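Local coordinates for putative angiotensinogen (Lampetra fluviatilis, PDB 5INW), which is a heparin-binding serpin that probably inhibits thrombin, heparin acting as a template, and is seen here with its reactive loop cleaved, at residues R91-V96 against D104-S109; P110-S115 against I242-Y247; G250-K255 against L300-G305; P350-S355 against L399-E404. The protein carries 1 engineered substitution. All coordinates share one frame; numbering follows the deposited sequence.

Along the chain of this cleaved serpin the four contacts follow in series, none nesting in or crossing another. Interaction 1 closes a short loop, setting helix 77-96 on strand 106-108. Helix 110-122 comes next, and interaction 2 joins it to strand 238-251 across a long excursion of helices and strands. The same strand ends in interaction 3, where its exit meets the turn after strand 295-301. Interaction 4 then pairs strands 345-359 and 389-401. I354 and L399 of interaction 4 touch N105 and F107 of interaction 1, while W252 of interaction 3 probably hydrogen-bonds to N402 and E404.

Interaction 1 (R91-V96 against D104-S109); sequences RLYKQV and DNIFFS
F108 of strand 106-108 packs against L92 and Y93 of helix 77-96, as helix A does on strand 6 of sheet B in the serpin fold. The two elements run roughly antiparallel, at 145°. F108 and L92 slide past each other in opposite directions, the methyl L92 CD2 lying 3.6 Å from F108 CE1, while F108 CZ rests against the backbone N of Y93. With CG between the backbone N and the carbonyl carbon (chi1 62°), the F108 ring is directed at the helix. Y93 crosses F108 at about a right angle. The CB of Y93 meets the rim of the phenyl ring in its plane, while Y93 CD2 approaches F108 CE2 at 3.8 Å. The phenol also crosses I106, whose CG2 is 4.1 Å from Y93 CE2, and its hydroxyl is taken up by E323. All five touching residues are buried, and the two segments meet through apolar contacts. The separate C-terminal peptide chain pairs with I106 to F108 as an antiparallel strand, extending the sheet, and M27 of that chain packs on Y93 and F108. Further along the helix, V96 faces I106 tip to tip, V96 CG1 lying 3.8 Å from I106 CG1.

Interaction 2 (P110-S115 against I242-Y247); sequences PLSIAS and IVNVIY
The hydroxyl S112 OG is gripped from two directions: it donates to the side-chain oxygen N244 OD1 at 2.6 Å, and it is also hydrogen-bonded to T412 OG1. The approach to N244 OD1 makes a C=O...donor angle of 118°, with the hydroxyl tilted out of the amide plane. N244 can meet it because its CG is anti to the backbone N (chi1 177°), which carries the amide from the strand up to the helix. The other end of the amide has its own partner, N244 ND2 being bonded to N174 OD1, and it also rests 3.5 Å from S115 CB. With both amide ends engaged, the rotation of the group is fixed. S115 itself turns back into the helix: its OG reaches L111 O at 2.8 Å, while S115 N bonds to the same oxygen at 2.9 Å from the opposite face of its carbonyl plane.

Beside this polar patch the contact is apolar. I246 CG2 lies 3.7 Å from S112 CB, and the I246 side chain crosses that of L111 at about a right angle, I246 CD1 meeting L111 CB at 3.9 Å. L111 then turns to helix 150-161, where L157 and L161 receive it. Segment 110-115 runs roughly antiparallel to 242-247, their axes approaching to 7.6 Å.

This is the serpin shutter, where the start of helix 110-122 lies under the main sheet. T412 belongs to strand 405-417, consistent with the cleaved reactive loop inserted beside strand 238-251. The chemistry implies that the buried hydroxyl and amide, with partners from helix 110-122 and strands 168-179, 238-251 and 405-417, probably help to hold the loop-inserted sheet together.

Interaction 3 (G250-K255 against L300-G305); sequences GSWGNK and LPYEGG
W252 and Y302 lie side by side and point the same way, their rings nearly parallel at 10° but slid apart, so that the six-membered ring of W252 and the phenol ring have centroids 4.6 Å from each other and barely overlap. The touch is made by Y302 CE1, which sits over one face of the indole, 3.4 Å from W252 CZ3. At the same rim, L300 CB comes to 3.5 Å from W252 CZ3, while P301 O lies at the indole edge, near its plane. Matching torsions, with each CG anti to its own carbonyl carbon (chi1 -61° in W252 and -60° in Y302), send the two rings out together.

Two backbone hydrogen bonds hold this layer in place around a single bridge between W252 and Y302. E303 N reaches S251 O at 2.9 Å, nearly in line with the carbonyl. G253 N points straight at P301 O over 3.0 Å, although it sits above the plane of that carbonyl. The N254 side chain crosses P301 at about a right angle, N254 ND2 lying 3.6 Å from P301 CG.

The polar tips have partners further out: W252 NE1 bonds to N402 O, and Y302 OH to T406 OG1 of strand 405-417. Edge-to-face neighbours F256 and F248 flank W252 and Y302 respectively. T406 lies at the start of its strand, consistent with the inserted reactive loop. A tryptophan just past the end of strand 238-251, close to that entry point, is the hallmark of the serpin breach, the region where loop insertion into the main sheet begins.

Interaction 4 (P350-S355 against L399-E404); sequences PKFKIS and LHVNEE
P350 starts the contact by laying its carbonyl oxygen near the CG1 methyl of V401. K351, its chain bent only at its last torsion, crosses E403 at about a right angle. K351 NZ and E403 OE1, 3.5 Å apart, form a weak salt bridge, while E403 OE2 is bonded to T261. F352 and V401 make an antiparallel hydrogen-bonded pair, F352 N to V401 O at 3.2 Å and V401 N to F352 O at 3.0 Å. With its CG between the backbone N and the carbonyl carbon (chi1 59°), F352 lays its ring against V401 and L399: V401 CB lies over one face, V401 CG2 is 3.7 Å from F352 CZ, and L399 CD2 meets the edge. K353 and H400, a non-hydrogen-bonded pair, share the face opposite F352, V401, I354 and L399; K353 brings CD over one face of the imidazole, toward its rim, 4.1 Å from H400 CG. I354 pairs with L399 through two bonds, the one from L399 N to I354 O measuring 2.9 Å. Strands 345-359 and 389-401, consistent with 6A and 5A of the main serpin sheet, lie between 273-283 and 405-417, and P33 of the C-terminal peptide chain packs on F352.

Interaction 1 (R91-V96 against D104-S109)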
loop_
_atom_site.group_PDB
_atom_site.type_symbol
_atom_site.label_atom_id
_atom_site.label_comp_id
_atom_site.label_asym_id
_atom_site.label_seq_id
_atom_site.Cartn_x
_atom_site.Cartn_y
_atom_site.Cartn_z
ATOM N N ARG A 91 -4.234 3.660 -10.606
ATOM C CA ARG A 91 -3.889 4.954 -11.133
ATOM C C ARG A 91 -2.521 5.401 -10.614
ATOM O O ARG A 91 -1.712 5.937 -11.368
ATOM C CB ARG A 91 -5.002 5.977 -10.844
ATOM C CG ARG A 91 -6.105 5.942 -11.909
ATOM C CD ARG A 91 -7.505 6.281 -11.403
ATOM N NE ARG A 91 -7.498 7.435 -10.487
ATOM C CZ ARG A 91 -8.270 7.592 -9.396
ATOM N NH1 ARG A 91 -9.189 6.680 -9.036
ATOM N NH2 ARG A 91 -8.110 8.685 -8.643
ATOM N N LEU A 92 -2.238 5.139 -9.357
ATOM C CA LEU A 92 -0.967 5.544 -8.830
ATOM C C LEU A 92 0.117 4.688 -9.421
ATOM O O LEU A 92 1.187 5.190 -9.755
ATOM C CB LEU A 92 -0.968 5.470 -7.309
ATOM C CG LEU A 92 0.364 5.698 -6.603
ATOM C CD1 LEU A 92 0.829 7.111 -6.889
ATOM C CD2 LEU A 92 0.219 5.510 -5.098
ATOM N N TYR A 93 -0.156 3.397 -9.541
ATOM C CA TYR A 93 0.821 2.472 -10.100
ATOM C C TYR A 93 1.309 2.995 -11.421
ATOM O O TYR A 93 2.508 3.006 -11.690
ATOM C CB TYR A 93 0.193 1.104 -10.321
ATOM C CG TYR A 93 1.155 -0.058 -10.551
ATOM C CD1 TYR A 93 1.692 -0.320 -11.798
ATOM C CD2 TYR A 93 1.466 -0.956 -9.516
ATOM C CE1 TYR A 93 2.544 -1.390 -11.996
ATOM C CE2 TYR A 93 2.270 -2.054 -9.722
ATOM C CZ TYR A 93 2.823 -2.263 -10.963
ATOM O OH TYR A 93 3.683 -3.338 -11.161
ATOM N N LYS A 94 0.355 3.416 -12.240
ATOM C CA LYS A 94 0.616 3.903 -13.567
ATOM C C LYS A 94 1.469 5.129 -13.619
ATOM O O LYS A 94 2.240 5.267 -14.533
ATOM C CB LYS A 94 -0.687 4.196 -14.261
ATOM C CG LYS A 94 -1.356 2.917 -14.719
ATOM C CD LYS A 94 -2.847 3.146 -14.959
ATOM C CE LYS A 94 -3.455 2.023 -15.789
ATOM N NZ LYS A 94 -2.930 0.676 -15.392
ATOM N N GLN A 95 1.329 6.024 -12.657
ATOM C CA GLN A 95 2.257 7.138 -12.507
ATOM C C GLN A 95 3.662 6.695 -12.064
ATOM O O GLN A 95 4.644 7.168 -12.604
ATOM C CB GLN A 95 1.729 8.156 -11.495
ATOM C CG GLN A 95 0.382 8.813 -11.806
ATOM C CD GLN A 95 0.312 9.507 -13.154
ATOM O OE1 GLN A 95 -0.620 9.253 -13.909
ATOM N NE2 GLN A 95 1.301 10.335 -13.480
ATOM N N VAL A 96 3.767 5.774 -11.096
ATOM C CA VAL A 96 5.087 5.243 -10.677
ATOM C C VAL A 96 5.933 4.716 -11.852
ATOM O O VAL A 96 7.147 4.863 -11.826
ATOM C CB VAL A 96 4.983 4.152 -9.562
ATOM C CG1 VAL A 96 6.374 3.543 -9.238
ATOM C CG2 VAL A 96 4.391 4.753 -8.284
ATOM N N ASP A 104 13.899 -1.771 -11.506
ATOM C CA ASP A 104 13.360 -1.228 -10.232
ATOM C C ASP A 104 12.221 -2.074 -9.638
ATOM O O ASP A 104 11.364 -2.596 -10.360
ATOM C CB ASP A 104 12.862 0.242 -10.364
ATOM C CG ASP A 104 13.972 1.223 -10.707
ATOM O OD1 ASP A 104 15.139 0.929 -10.412
ATOM O OD2 ASP A 104 13.705 2.280 -11.322
ATOM N N ASN A 105 12.206 -2.136 -8.299
ATOM C CA ASN A 105 11.067 -2.653 -7.496
ATOM C C ASN A 105 10.013 -1.561 -7.197
ATOM O O ASN A 105 10.340 -0.403 -6.961
ATOM C CB ASN A 105 11.580 -3.250 -6.198
ATOM C CG ASN A 105 12.553 -4.405 -6.440
ATOM O OD1 ASN A 105 12.390 -5.134 -7.400
ATOM N ND2 ASN A 105 13.548 -4.574 -5.573
ATOM N N ILE A 106 8.751 -1.937 -7.353
ATOM C CA ILE A 106 7.625 -1.085 -7.088
ATOM C C ILE A 106 6.812 -1.748 -5.972
ATOM O O ILE A 106 6.470 -2.958 -6.059
ATOM C CB ILE A 106 6.753 -0.894 -8.351
ATOM C CG1 ILE A 106 7.498 -0.108 -9.393
ATOM C CG2 ILE A 106 5.456 -0.118 -8.034
ATOM C CD1 ILE A 106 6.775 -0.089 -10.724
ATOM N N PHE A 107 6.490 -0.980 -4.934
ATOM C CA PHE A 107 5.738 -1.509 -3.783
ATOM C C PHE A 107 5.120 -0.434 -2.916
ATOM O O PHE A 107 5.796 0.444 -2.423
ATOM C CB PHE A 107 6.608 -2.394 -2.916
ATOM C CG PHE A 107 5.810 -3.344 -2.107
ATOM C CD1 PHE A 107 5.027 -4.289 -2.726
ATOM C CD2 PHE A 107 5.818 -3.297 -0.712
ATOM C CE1 PHE A 107 4.276 -5.182 -1.984
ATOM C CE2 PHE A 107 5.038 -4.157 0.031
ATOM C CZ PHE A 107 4.271 -5.108 -0.605
ATOM N N PHE A 108 3.821 -0.510 -2.746
ATOM C CA PHE A 108 3.085 0.484 -1.997
ATOM C C PHE A 108 1.719 -0.038 -1.554
ATOM O O PHE A 108 1.217 -0.972 -2.147
ATOM C CB PHE A 108 2.977 1.787 -2.816
ATOM C CG PHE A 108 2.225 1.676 -4.128
ATOM C CD1 PHE A 108 0.834 1.974 -4.195
ATOM C CD2 PHE A 108 2.877 1.354 -5.306
ATOM C CE1 PHE A 108 0.123 1.906 -5.391
ATOM C CE2 PHE A 108 2.165 1.283 -6.510
ATOM C CZ PHE A 108 0.793 1.579 -6.549
ATOM N N SER A 109 1.133 0.537 -0.508
ATOM C CA SER A 109 -0.217 0.180 -0.051
ATOM C C SER A 109 -1.231 1.262 -0.402
ATOM O O SER A 109 -1.145 2.373 0.104
ATOM C CB SER A 109 -0.239 0.002 1.471
ATOM O OG SER A 109 -1.601 -0.053 1.929
#

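Interaction 2 (P110-S115 against I242-Y247)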
loop_
_atom_site.group_PDB
_atom_site.type_symbol
_atom_site.label_atom_id
_atom_site.label_comp_id
_atom_site.label_asym_id
_atom_site.label_seq_id
_atom_site.Cartn_x
_atom_site.Cartn_y
_atom_site.Cartn_z
ATOM N N PRO A 110 -2.208 0.946 -1.245
ATOM C CA PRO A 110 -3.274 1.932 -1.516
ATOM C C PRO A 110 -4.074 2.323 -0.313
ATOM O O PRO A 110 -4.407 3.493 -0.207
ATOM C CB PRO A 110 -4.175 1.239 -2.548
ATOM C CG PRO A 110 -3.318 0.220 -3.206
ATOM C CD PRO A 110 -2.310 -0.213 -2.151
ATOM N N LEU A 111 -4.352 1.392 0.594
ATOM C CA LEU A 111 -5.082 1.715 1.843
ATOM C C LEU A 111 -4.403 2.751 2.724
ATOM O O LEU A 111 -5.080 3.609 3.306
ATOM C CB LEU A 111 -5.277 0.477 2.716
ATOM C CG LEU A 111 -6.300 -0.543 2.244
ATOM C CD1 LEU A 111 -6.259 -1.696 3.224
ATOM C CD2 LEU A 111 -7.713 0.009 2.163
ATOM N N SER A 112 -3.086 2.595 2.877
ATOM C CA SER A 112 -2.318 3.494 3.712
ATOM C C SER A 112 -2.404 4.893 3.135
ATOM O O SER A 112 -2.664 5.855 3.860
ATOM C CB SER A 112 -0.850 3.088 3.805
ATOM O OG SER A 112 -0.155 3.919 4.729
ATOM N N ILE A 113 -2.208 4.984 1.826
ATOM C CA ILE A 113 -2.226 6.263 1.197
ATOM C C ILE A 113 -3.634 6.872 1.208
ATOM O O ILE A 113 -3.802 8.076 1.423
ATOM C CB ILE A 113 -1.640 6.212 -0.220
ATOM C CG1 ILE A 113 -0.178 5.787 -0.155
ATOM C CG2 ILE A 113 -1.692 7.612 -0.875
ATOM C CD1 ILE A 113 0.459 5.507 -1.517
ATOM N N ALA A 114 -4.651 6.045 0.980
ATOM C CA ALA A 114 -6.052 6.531 1.025
ATOM C C ALA A 114 -6.454 7.016 2.424
ATOM O O ALA A 114 -7.222 7.977 2.552
ATOM C CB ALA A 114 -7.013 5.467 0.540
ATOM N N SER A 115 -5.947 6.332 3.456
ATOM C CA SER A 115 -6.232 6.738 4.800
ATOM C C SER A 115 -5.630 8.080 5.111
ATOM O O SER A 115 -6.295 8.921 5.729
ATOM C CB SER A 115 -5.713 5.739 5.789
ATOM O OG SER A 115 -6.370 4.549 5.559
ATOM N N ILE A 242 0.282 13.958 9.616
ATOM C CA ILE A 242 -0.698 12.871 9.588
ATOM C C ILE A 242 0.060 11.626 9.232
ATOM O O ILE A 242 0.898 11.672 8.399
ATOM C CB ILE A 242 -1.749 13.113 8.481
ATOM C CG1 ILE A 242 -2.632 14.310 8.869
ATOM C CG2 ILE A 242 -2.640 11.906 8.230
ATOM C CD1 ILE A 242 -3.352 14.937 7.696
ATOM N N VAL A 243 -0.267 10.519 9.876
ATOM C CA VAL A 243 0.473 9.255 9.710
ATOM C C VAL A 243 -0.509 8.119 9.576
ATOM O O VAL A 243 -1.425 7.976 10.379
ATOM C CB VAL A 243 1.342 8.965 10.954
ATOM C CG1 VAL A 243 1.829 7.534 10.961
ATOM C CG2 VAL A 243 2.475 9.968 11.037
ATOM N N ASN A 244 -0.345 7.333 8.541
ATOM C CA ASN A 244 -0.936 6.003 8.511
ATOM C C ASN A 244 0.215 5.015 8.474
ATOM O O ASN A 244 1.185 5.183 7.732
ATOM C CB ASN A 244 -1.806 5.744 7.269
ATOM C CG ASN A 244 -2.316 4.348 7.252
ATOM O OD1 ASN A 244 -1.641 3.425 6.798
ATOM N ND2 ASN A 244 -3.444 4.144 7.904
ATOM N N VAL A 245 0.053 3.973 9.252
ATOM C CA VAL A 245 0.813 2.757 9.066
ATOM C C VAL A 245 -0.129 1.570 8.904
ATOM O O VAL A 245 -1.201 1.538 9.481
ATOM C CB VAL A 245 1.757 2.471 10.236
ATOM C CG1 VAL A 245 2.576 3.696 10.486
ATOM C CG2 VAL A 245 0.981 2.092 11.482
ATOM N N ILE A 246 0.384 0.545 8.246
ATOM C CA ILE A 246 -0.338 -0.677 8.002
ATOM C C ILE A 246 0.665 -1.805 7.962
ATOM O O ILE A 246 1.727 -1.698 7.335
ATOM C CB ILE A 246 -1.135 -0.489 6.742
ATOM C CG1 ILE A 246 -1.853 -1.722 6.317
ATOM C CG2 ILE A 246 -0.244 -0.033 5.604
ATOM C CD1 ILE A 246 -2.881 -1.305 5.280
ATOM N N TYR A 247 0.327 -2.866 8.678
ATOM C CA TYR A 247 1.170 -4.017 8.873
ATOM C C TYR A 247 0.374 -5.256 8.558
ATOM O O TYR A 247 -0.704 -5.426 9.132
ATOM C CB TYR A 247 1.609 -4.106 10.324
ATOM C CG TYR A 247 2.377 -5.371 10.640
ATOM C CD1 TYR A 247 3.712 -5.434 10.398
ATOM C CD2 TYR A 247 1.739 -6.521 11.153
ATOM C CE1 TYR A 247 4.426 -6.577 10.672
ATOM C CE2 TYR A 247 2.433 -7.691 11.414
ATOM C CZ TYR A 247 3.797 -7.711 11.171
ATOM O OH TYR A 247 4.616 -8.813 11.412
#

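Interaction 3 (G250-K255 against L300-G305)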
loop_
_atom_site.group_PDB
_atom_site.type_symbol
_atom_site.label_atom_id
_atom_site.label_comp_id
_atom_site.label_asym_id
_atom_site.label_seq_id
_atom_site.Cartn_x
_atom_site.Cartn_y
_atom_site.Cartn_z
ATOM N N GLY A 250 1.040 -12.705 7.015
ATOM C CA GLY A 250 0.262 -13.858 6.642
ATOM C C GLY A 250 1.110 -15.088 6.445
ATOM O O GLY A 250 2.109 -15.070 5.769
ATOM N N SER A 251 0.689 -16.167 7.067
ATOM C CA SER A 251 1.285 -17.505 6.824
ATOM C C SER A 251 0.712 -18.075 5.559
ATOM O O SER A 251 -0.524 -17.975 5.343
ATOM C CB SER A 251 0.969 -18.450 7.961
ATOM O OG SER A 251 1.894 -18.253 8.952
ATOM N N TRP A 252 1.564 -18.691 4.737
ATOM C CA TRP A 252 1.049 -19.382 3.536
ATOM C C TRP A 252 0.075 -20.481 3.985
ATOM O O TRP A 252 0.215 -21.087 5.075
ATOM C CB TRP A 252 2.150 -20.047 2.735
ATOM C CG TRP A 252 3.156 -19.168 2.213
ATOM C CD1 TRP A 252 4.477 -19.189 2.505
ATOM C CD2 TRP A 252 2.965 -18.104 1.267
ATOM N NE1 TRP A 252 5.136 -18.191 1.818
ATOM C CE2 TRP A 252 4.232 -17.524 1.028
ATOM C CE3 TRP A 252 1.863 -17.595 0.600
ATOM C CZ2 TRP A 252 4.413 -16.462 0.158
ATOM C CZ3 TRP A 252 2.050 -16.567 -0.258
ATOM C CH2 TRP A 252 3.312 -15.980 -0.460
ATOM N N GLY A 253 -0.935 -20.713 3.170
ATOM C CA GLY A 253 -1.770 -21.865 3.383
ATOM C C GLY A 253 -0.987 -23.127 3.130
ATOM O O GLY A 253 -1.267 -24.140 3.749
ATOM N N ASN A 254 -0.043 -23.066 2.190
ATOM C CA ASN A 254 0.856 -24.151 1.894
ATOM C C ASN A 254 2.233 -23.623 2.137
ATOM O O ASN A 254 2.812 -22.931 1.310
ATOM C CB ASN A 254 0.717 -24.525 0.447
ATOM C CG ASN A 254 -0.709 -24.563 0.018
ATOM O OD1 ASN A 254 -1.383 -25.561 0.255
ATOM N ND2 ASN A 254 -1.193 -23.483 -0.615
ATOM N N LYS A 255 2.764 -23.919 3.306
ATOM C CA LYS A 255 4.101 -23.458 3.658
ATOM C C LYS A 255 5.180 -24.213 2.879
ATOM O O LYS A 255 5.034 -25.386 2.623
ATOM C CB LYS A 255 4.318 -23.604 5.159
ATOM C CG LYS A 255 3.431 -22.697 6.009
ATOM C CD LYS A 255 4.037 -22.529 7.384
ATOM C CE LYS A 255 3.012 -22.071 8.383
ATOM N NZ LYS A 255 3.655 -22.023 9.718
ATOM N N LEU A 300 -1.460 -17.409 -4.632
ATOM C CA LEU A 300 -0.837 -18.018 -3.463
ATOM C C LEU A 300 -1.628 -17.670 -2.226
ATOM O O LEU A 300 -1.435 -16.618 -1.647
ATOM C CB LEU A 300 0.631 -17.584 -3.302
ATOM C CG LEU A 300 1.345 -17.665 -4.637
ATOM C CD1 LEU A 300 2.744 -17.052 -4.568
ATOM C CD2 LEU A 300 1.367 -19.082 -5.154
ATOM N N PRO A 301 -2.489 -18.572 -1.790
ATOM C CA PRO A 301 -3.260 -18.258 -0.622
ATOM C C PRO A 301 -2.439 -18.064 0.668
ATOM O O PRO A 301 -1.430 -18.758 0.884
ATOM C CB PRO A 301 -4.208 -19.475 -0.511
ATOM C CG PRO A 301 -3.396 -20.616 -1.001
ATOM C CD PRO A 301 -2.587 -20.011 -2.123
ATOM N N TYR A 302 -2.898 -17.136 1.499
ATOM C CA TYR A 302 -2.555 -17.099 2.898
ATOM C C TYR A 302 -3.691 -17.669 3.739
ATOM O O TYR A 302 -4.807 -17.814 3.283
ATOM C CB TYR A 302 -2.327 -15.663 3.341
ATOM C CG TYR A 302 -1.230 -14.948 2.630
ATOM C CD1 TYR A 302 0.107 -15.175 2.940
ATOM C CD2 TYR A 302 -1.512 -14.016 1.667
ATOM C CE1 TYR A 302 1.131 -14.507 2.243
ATOM C CE2 TYR A 302 -0.508 -13.359 0.967
ATOM C CZ TYR A 302 0.802 -13.599 1.254
ATOM O OH TYR A 302 1.761 -12.905 0.585
ATOM N N GLU A 303 -3.389 -18.013 4.984
ATOM C CA GLU A 303 -4.396 -18.066 6.050
ATOM C C GLU A 303 -5.037 -16.655 6.187
ATOM O O GLU A 303 -4.533 -15.673 5.619
ATOM C CB GLU A 303 -3.752 -18.538 7.390
ATOM C CG GLU A 303 -3.174 -19.972 7.435
ATOM C CD GLU A 303 -4.210 -21.056 7.319
ATOM O OE1 GLU A 303 -5.410 -20.796 7.605
ATOM O OE2 GLU A 303 -3.809 -22.171 6.912
ATOM N N GLY A 304 -6.151 -16.529 6.905
ATOM C CA GLY A 304 -7.031 -15.334 6.760
ATOM C C GLY A 304 -7.845 -15.536 5.497
ATOM O O GLY A 304 -7.995 -16.690 5.007
ATOM N N GLY A 305 -8.379 -14.491 4.918
ATOM C CA GLY A 305 -9.076 -14.682 3.634
ATOM C C GLY A 305 -8.327 -14.019 2.526
ATOM O O GLY A 305 -8.927 -13.438 1.635
#

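Interaction 4 (P350-S355 against L399-E404)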
loop_
_atom_site.group_PDB
_atom_site.type_symbol
_atom_site.label_atom_id
_atom_site.label_comp_id
_atom_site.label_asym_id
_atom_site.label_seq_id
_atom_site.Cartn_x
_atom_site.Cartn_y
_atom_site.Cartn_z
ATOM N N PRO A 350 11.217 -16.820 -5.507
ATOM C CA PRO A 350 12.276 -16.174 -4.719
ATOM C C PRO A 350 11.896 -15.866 -3.268
ATOM O O PRO A 350 10.733 -15.637 -2.974
ATOM C CB PRO A 350 12.537 -14.881 -5.481
ATOM C CG PRO A 350 12.192 -15.198 -6.894
ATOM C CD PRO A 350 11.045 -16.163 -6.819
ATOM N N LYS A 351 12.905 -15.902 -2.395
ATOM C CA LYS A 351 12.858 -15.513 -0.976
ATOM C C LYS A 351 13.697 -14.224 -0.918
ATOM O O LYS A 351 14.843 -14.183 -1.396
ATOM C CB LYS A 351 13.473 -16.629 -0.126
ATOM C CG LYS A 351 13.758 -16.349 1.351
ATOM C CD LYS A 351 14.354 -17.616 1.978
ATOM C CE LYS A 351 15.176 -17.413 3.246
ATOM N NZ LYS A 351 14.421 -16.934 4.453
ATOM N N PHE A 352 13.115 -13.162 -0.381
ATOM C CA PHE A 352 13.712 -11.846 -0.488
ATOM C C PHE A 352 13.057 -10.879 0.450
ATOM O O PHE A 352 11.938 -11.117 0.895
ATOM C CB PHE A 352 13.546 -11.303 -1.901
ATOM C CG PHE A 352 12.109 -11.185 -2.349
ATOM C CD1 PHE A 352 11.458 -12.266 -2.893
ATOM C CD2 PHE A 352 11.407 -10.000 -2.227
ATOM C CE1 PHE A 352 10.129 -12.166 -3.299
ATOM C CE2 PHE A 352 10.082 -9.897 -2.633
ATOM C CZ PHE A 352 9.447 -10.984 -3.180
ATOM N N LYS A 353 13.791 -9.813 0.772
ATOM C CA LYS A 353 13.258 -8.643 1.485
ATOM C C LYS A 353 13.643 -7.427 0.645
ATOM O O LYS A 353 14.829 -7.164 0.446
ATOM C CB LYS A 353 13.831 -8.539 2.896
ATOM C CG LYS A 353 13.043 -7.612 3.805
ATOM C CD LYS A 353 13.600 -7.630 5.220
ATOM C CE LYS A 353 12.595 -7.085 6.229
ATOM N NZ LYS A 353 13.305 -6.664 7.483
ATOM N N ILE A 354 12.645 -6.732 0.118
ATOM C CA ILE A 354 12.861 -5.474 -0.592
ATOM C C ILE A 354 12.114 -4.320 0.067
ATOM O O ILE A 354 11.059 -4.539 0.645
ATOM C CB ILE A 354 12.428 -5.557 -2.064
ATOM C CG1 ILE A 354 10.916 -5.778 -2.238
ATOM C CG2 ILE A 354 13.214 -6.631 -2.790
ATOM C CD1 ILE A 354 10.376 -5.161 -3.508
ATOM N N SER A 355 12.661 -3.112 0.010
ATOM C CA SER A 355 11.957 -1.921 0.516
ATOM C C SER A 355 12.088 -0.779 -0.431
ATOM O O SER A 355 13.094 -0.655 -1.079
ATOM C CB SER A 355 12.451 -1.510 1.892
ATOM O OG SER A 355 13.844 -1.410 1.935
ATOM N N LEU A 399 8.502 -5.491 1.765
ATOM C CA LEU A 399 7.930 -6.789 1.425
ATOM C C LEU A 399 8.955 -7.853 1.747
ATOM O O LEU A 399 10.060 -7.765 1.292
ATOM C CB LEU A 399 7.513 -6.859 -0.060
ATOM C CG LEU A 399 6.951 -8.223 -0.497
ATOM C CD1 LEU A 399 5.733 -8.628 0.341
ATOM C CD2 LEU A 399 6.611 -8.231 -1.985
ATOM N N HIS A 400 8.573 -8.825 2.556
ATOM C CA HIS A 400 9.438 -9.894 2.962
ATOM C C HIS A 400 8.677 -11.171 2.658
ATOM O O HIS A 400 7.634 -11.403 3.195
ATOM C CB HIS A 400 9.794 -9.748 4.460
ATOM C CG HIS A 400 10.845 -10.707 4.963
ATOM N ND1 HIS A 400 10.962 -11.052 6.300
ATOM C CD2 HIS A 400 11.810 -11.408 4.314
ATOM C CE1 HIS A 400 11.959 -11.913 6.454
ATOM N NE2 HIS A 400 12.497 -12.137 5.265
ATOM N N VAL A 401 9.172 -11.947 1.724
ATOM C CA VAL A 401 8.643 -13.260 1.443
ATOM C C VAL A 401 9.652 -14.331 1.930
ATOM O O VAL A 401 10.871 -14.221 1.687
ATOM C CB VAL A 401 8.352 -13.413 -0.075
ATOM C CG1 VAL A 401 7.880 -14.822 -0.398
ATOM C CG2 VAL A 401 7.316 -12.371 -0.513
ATOM N N ASN A 402 9.140 -15.353 2.612
ATOM C CA ASN A 402 9.947 -16.457 3.031
ATOM C C ASN A 402 9.126 -17.739 3.073
ATOM O O ASN A 402 7.990 -17.736 2.646
ATOM C CB ASN A 402 10.682 -16.110 4.333
ATOM C CG ASN A 402 9.791 -16.047 5.546
ATOM O OD1 ASN A 402 8.574 -16.331 5.521
ATOM N ND2 ASN A 402 10.416 -15.694 6.660
ATOM N N GLU A 403 9.711 -18.828 3.571
ATOM C CA GLU A 403 9.048 -20.123 3.626
ATOM C C GLU A 403 7.750 -20.121 4.428
ATOM O O GLU A 403 6.866 -20.881 4.092
ATOM C CB GLU A 403 9.997 -21.195 4.223
ATOM C CG GLU A 403 11.127 -21.670 3.315
ATOM C CD GLU A 403 12.350 -20.761 3.232
ATOM O OE1 GLU A 403 12.380 -19.688 3.863
ATOM O OE2 GLU A 403 13.323 -21.163 2.539
ATOM N N GLU A 404 7.649 -19.321 5.505
ATOM C CA GLU A 404 6.413 -19.264 6.325
ATOM C C GLU A 404 5.321 -18.460 5.643
ATOM O O GLU A 404 4.122 -18.688 5.878
ATOM C CB GLU A 404 6.612 -18.623 7.716
ATOM C CG GLU A 404 7.775 -19.162 8.545
ATOM C CD GLU A 404 7.662 -20.637 9.041
ATOM O OE1 GLU A 404 8.721 -21.331 9.106
ATOM O OE2 GLU A 404 6.555 -21.126 9.388
#